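Local coordinates for protein enterotoxin-like toxin X (Staphylococcus aureus, PDB 5U75) that inhibits phagocytosis and killing by human neutrophils, binding several of their surface glycoproteins in a sialic acid-dependent manner through a pocket for sialyl Lewis X, at residues 78-86 against 95-106. Numbering follows the deposited sequence.
Sequences TPKRNITLN and LDHIIRFAHISY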
loop_
_atom_site.group_PDB
_atom_site.type_symbol
_atom_site.label_atom_id
_atom_site.label_comp_id
_atom_site.label_asym_id
_atom_site.label_seq_id
_atom_site.Cartn_x
_atom_site.Cartn_y
_atom_site.Cartn_z
ATOM N N THR A 78 6.314 11.512 7.233
ATOM C CA THR A 78 7.126 10.317 7.047
ATOM C C THR A 78 6.514 9.170 7.887
ATOM O O THR A 78 7.094 8.753 8.874
ATOM C CB THR A 78 8.600 10.573 7.456
ATOM O OG1 THR A 78 8.661 11.048 8.810
ATOM C CG2 THR A 78 9.223 11.604 6.540
ATOM N N PRO A 79 5.309 8.704 7.516
ATOM C CA PRO A 79 4.632 7.676 8.330
ATOM C C PRO A 79 5.425 6.376 8.314
ATOM O O PRO A 79 6.007 6.057 7.297
ATOM C CB PRO A 79 3.261 7.532 7.653
ATOM C CG PRO A 79 3.465 8.001 6.245
ATOM C CD PRO A 79 4.534 9.060 6.307
ATOM N N LYS A 80 5.483 5.672 9.445
ATOM C CA LYS A 80 6.226 4.415 9.539
ATOM C C LYS A 80 5.206 3.273 9.582
ATOM O O LYS A 80 4.354 3.203 10.475
ATOM C CB LYS A 80 7.134 4.425 10.774
ATOM N N ARG A 81 5.251 2.435 8.555
ATOM C CA ARG A 81 4.329 1.309 8.410
ATOM C C ARG A 81 5.086 0.154 7.794
ATOM O O ARG A 81 6.087 0.337 7.107
ATOM C CB ARG A 81 3.145 1.677 7.519
ATOM C CG ARG A 81 2.214 2.751 8.070
ATOM C CD ARG A 81 1.461 2.295 9.305
ATOM N NE ARG A 81 0.484 3.276 9.767
ATOM C CZ ARG A 81 0.738 4.356 10.517
ATOM N NH1 ARG A 81 1.961 4.669 10.893
ATOM N NH2 ARG A 81 -0.264 5.155 10.881
ATOM N N ASN A 82 4.626 -1.058 8.076
ATOM C CA ASN A 82 5.222 -2.236 7.487
ATOM C C ASN A 82 4.197 -3.354 7.422
ATOM O O ASN A 82 3.185 -3.320 8.141
ATOM C CB ASN A 82 6.499 -2.663 8.252
ATOM C CG ASN A 82 6.265 -2.944 9.725
ATOM O OD1 ASN A 82 5.507 -3.843 10.083
ATOM N ND2 ASN A 82 6.944 -2.202 10.588
ATOM N N ILE A 83 4.432 -4.302 6.531
ATOM C CA ILE A 83 3.516 -5.415 6.364
ATOM C C ILE A 83 4.257 -6.717 6.608
ATOM O O ILE A 83 5.371 -6.911 6.143
ATOM C CB ILE A 83 2.756 -5.379 5.023
ATOM C CG1 ILE A 83 3.701 -5.524 3.820
ATOM C CG2 ILE A 83 1.940 -4.078 4.952
ATOM C CD1 ILE A 83 3.000 -5.509 2.477
ATOM N N THR A 84 3.623 -7.589 7.379
ATOM C CA THR A 84 4.206 -8.865 7.768
ATOM C C THR A 84 3.411 -9.953 7.061
ATOM O O THR A 84 2.212 -10.104 7.315
ATOM C CB THR A 84 4.181 -9.048 9.297
ATOM O OG1 THR A 84 4.881 -7.963 9.930
ATOM C CG2 THR A 84 4.863 -10.361 9.689
ATOM N N LEU A 85 4.088 -10.707 6.186
ATOM C CA LEU A 85 3.429 -11.664 5.300
ATOM C C LEU A 85 4.084 -13.034 5.356
ATOM O O LEU A 85 5.274 -13.149 5.654
ATOM C CB LEU A 85 3.497 -11.188 3.846
ATOM C CG LEU A 85 3.047 -9.763 3.505
ATOM C CD1 LEU A 85 3.317 -9.514 2.032
ATOM C CD2 LEU A 85 1.580 -9.582 3.823
ATOM N N ASN A 86 3.320 -14.058 5.017
ATOM C CA ASN A 86 3.909 -15.380 4.780
ATOM C C ASN A 86 4.746 -15.393 3.504
ATOM O O ASN A 86 4.425 -14.676 2.540
ATOM C CB ASN A 86 2.819 -16.450 4.731
ATOM C CG ASN A 86 2.158 -16.649 6.086
ATOM O OD1 ASN A 86 2.722 -16.298 7.119
ATOM N ND2 ASN A 86 0.959 -17.195 6.081
ATOM N N LEU A 95 -1.042 -8.096 -3.214
ATOM C CA LEU A 95 0.035 -7.258 -2.648
ATOM C C LEU A 95 -0.298 -5.768 -2.746
ATOM O O LEU A 95 -0.149 -5.015 -1.773
ATOM C CB LEU A 95 1.345 -7.587 -3.370
ATOM C CG LEU A 95 2.637 -7.156 -2.709
ATOM C CD1 LEU A 95 2.730 -7.702 -1.278
ATOM C CD2 LEU A 95 3.812 -7.626 -3.566
ATOM N N ASP A 96 -0.763 -5.350 -3.919
ATOM C CA ASP A 96 -1.341 -3.993 -4.099
ATOM C C ASP A 96 -2.381 -3.667 -3.022
ATOM O O ASP A 96 -2.344 -2.613 -2.386
ATOM C CB ASP A 96 -1.918 -3.862 -5.519
ATOM C CG ASP A 96 -2.671 -2.570 -5.735
ATOM O OD1 ASP A 96 -2.046 -1.476 -5.782
ATOM O OD2 ASP A 96 -3.908 -2.661 -5.844
ATOM N N HIS A 97 -3.290 -4.600 -2.767
ATOM C CA HIS A 97 -4.309 -4.397 -1.763
ATOM C C HIS A 97 -3.743 -4.153 -0.382
ATOM O O HIS A 97 -4.074 -3.165 0.270
ATOM C CB HIS A 97 -5.300 -5.569 -1.670
ATOM C CG HIS A 97 -6.378 -5.310 -0.683
ATOM N ND1 HIS A 97 -7.502 -4.583 -1.001
ATOM C CD2 HIS A 97 -6.443 -5.547 0.648
ATOM C CE1 HIS A 97 -8.244 -4.433 0.080
ATOM N NE2 HIS A 97 -7.615 -5.000 1.098
ATOM N N ILE A 98 -2.897 -5.078 0.056
ATOM C CA ILE A 98 -2.351 -5.024 1.413
ATOM C C ILE A 98 -1.481 -3.779 1.602
ATOM O O ILE A 98 -1.559 -3.110 2.634
ATOM C CB ILE A 98 -1.563 -6.316 1.742
ATOM C CG1 ILE A 98 -2.525 -7.519 1.726
ATOM C CG2 ILE A 98 -0.846 -6.189 3.083
ATOM C CD1 ILE A 98 -1.840 -8.868 1.761
ATOM N N ILE A 99 -0.678 -3.455 0.589
ATOM C CA ILE A 99 0.136 -2.253 0.641
ATOM C C ILE A 99 -0.725 -1.005 0.781
ATOM O O ILE A 99 -0.453 -0.177 1.651
ATOM C CB ILE A 99 1.078 -2.141 -0.567
ATOM C CG1 ILE A 99 2.178 -3.192 -0.435
ATOM C CG2 ILE A 99 1.691 -0.740 -0.664
ATOM C CD1 ILE A 99 2.950 -3.429 -1.715
ATOM N N ARG A 100 -1.749 -0.855 -0.047
ATOM C CA ARG A 100 -2.582 0.356 0.044
ATOM C C ARG A 100 -3.363 0.406 1.348
ATOM O O ARG A 100 -3.543 1.487 1.916
ATOM C CB ARG A 100 -3.489 0.512 -1.174
ATOM C CG ARG A 100 -2.725 0.591 -2.467
ATOM C CD ARG A 100 -3.482 1.321 -3.560
ATOM N NE ARG A 100 -3.044 0.905 -4.870
ATOM C CZ ARG A 100 -3.318 1.515 -6.023
ATOM N NH1 ARG A 100 -3.996 2.655 -6.056
ATOM N NH2 ARG A 100 -2.880 0.979 -7.151
ATOM N N PHE A 101 -3.786 -0.759 1.866
ATOM C CA PHE A 101 -4.381 -0.825 3.200
ATOM C C PHE A 101 -3.469 -0.211 4.281
ATOM O O PHE A 101 -3.920 0.587 5.113
ATOM C CB PHE A 101 -4.722 -2.285 3.553
ATOM C CG PHE A 101 -5.378 -2.445 4.885
ATOM C CD1 PHE A 101 -4.616 -2.563 6.050
ATOM C CD2 PHE A 101 -6.771 -2.499 4.989
ATOM C CE1 PHE A 101 -5.225 -2.728 7.292
ATOM C CE2 PHE A 101 -7.378 -2.670 6.226
ATOM C CZ PHE A 101 -6.611 -2.787 7.376
ATOM N N ALA A 102 -2.181 -0.553 4.227
ATOM C CA ALA A 102 -1.178 0.019 5.139
ATOM C C ALA A 102 -1.051 1.542 4.992
ATOM O O ALA A 102 -0.905 2.264 5.990
ATOM C CB ALA A 102 0.155 -0.654 4.928
ATOM N N HIS A 103 -1.147 2.035 3.762
ATOM C CA HIS A 103 -1.185 3.499 3.532
ATOM C C HIS A 103 -2.422 4.169 4.100
ATOM O O HIS A 103 -2.325 5.233 4.742
ATOM C CB HIS A 103 -1.032 3.833 2.053
ATOM C CG HIS A 103 0.346 3.605 1.530
ATOM N ND1 HIS A 103 1.250 4.627 1.347
ATOM C CD2 HIS A 103 0.991 2.470 1.170
ATOM C CE1 HIS A 103 2.379 4.137 0.877
ATOM N NE2 HIS A 103 2.249 2.829 0.759
ATOM N N ILE A 104 -3.588 3.556 3.890
ATOM C CA ILE A 104 -4.827 4.047 4.476
ATOM C C ILE A 104 -4.695 4.196 5.997
ATOM O O ILE A 104 -5.240 5.167 6.570
ATOM C CB ILE A 104 -6.061 3.186 4.062
ATOM C CG1 ILE A 104 -6.389 3.435 2.586
ATOM C CG2 ILE A 104 -7.280 3.489 4.957
ATOM C CD1 ILE A 104 -7.435 2.512 1.996
ATOM N N SER A 105 -3.952 3.286 6.647
ATOM C CA SER A 105 -3.739 3.366 8.112
ATOM C C SER A 105 -2.988 4.610 8.611
ATOM O O SER A 105 -2.993 4.857 9.819
ATOM C CB SER A 105 -3.031 2.101 8.652
ATOM O OG SER A 105 -1.634 2.113 8.387
ATOM N N TYR A 106 -2.303 5.361 7.735
ATOM C CA TYR A 106 -1.770 6.683 8.139
ATOM C C TYR A 106 -2.593 7.870 7.628
ATOM O O TYR A 106 -2.265 9.021 7.939
ATOM C CB TYR A 106 -0.294 6.863 7.763
ATOM C CG TYR A 106 0.029 6.928 6.285
ATOM C CD1 TYR A 106 -0.383 8.017 5.490
ATOM C CD2 TYR A 106 0.797 5.939 5.681
ATOM C CE1 TYR A 106 -0.075 8.075 4.154
ATOM C CE2 TYR A 106 1.126 6.008 4.336
ATOM C CZ TYR A 106 0.678 7.086 3.589
ATOM O OH TYR A 106 0.980 7.167 2.275
#
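The phenol ring of Tyr106 lies between Pro79 on one face and the backbone oxygen of His103 on the other. Pro79 makes a CH-pi contact, its CG 3.5 Å from the centroid of the Tyr106 ring and 15° off the normal, while His103 O sits over the ring centre. Arg81 CG comes to the ring edge, near its plane, and Tyr106 OH is hydrogen-bonded to His103 ND1, which helps to set the rotation of both rings. The guanidinium of Arg81 stands steeply to the Tyr106 ring, with planes 79° apart, and carries Tyr106 CB over one face. Its edge is filled by oxygens. A bend at chi2 turns the chain so that it meets Ser105 side-on: NE donates to Ser105 OG (2.8 Å). NH2 donates, almost straight, to Ser105 O (2.9 Å), from above the carbonyl plane. NH1 turns back to Lys80 O. Farther along the strand the contact is apolar. Ile83 CD1 reaches Ile99 CG1 at 3.8 Å. Ile83 CG2 rests on Ala102 CB at 3.9 Å, with Ile98 CG2 against both of these Ile83 methyls; Leu85 straddles Leu95 and Ile98, its CD1 3.8 Å from Leu95 CD1. Strand 81-86 and helix 95-104 run roughly antiparallel, 145° apart, and on the sheet side Leu95 and Ile99 also meet strands 118-123 and 151-160. Helix 92-104 thus packs across the mixed sheet of the beta-grasp domain, apolar round Ile83 and Leu85, polar round Arg81 and Ser105, with the Pro79-Tyr106 contact beyond. The Arg81 cation probably gains from the partial negative charge of the Lys80 and Ser105 carbonyl oxygens, and its plane is held by three bonds that lie nearly in it.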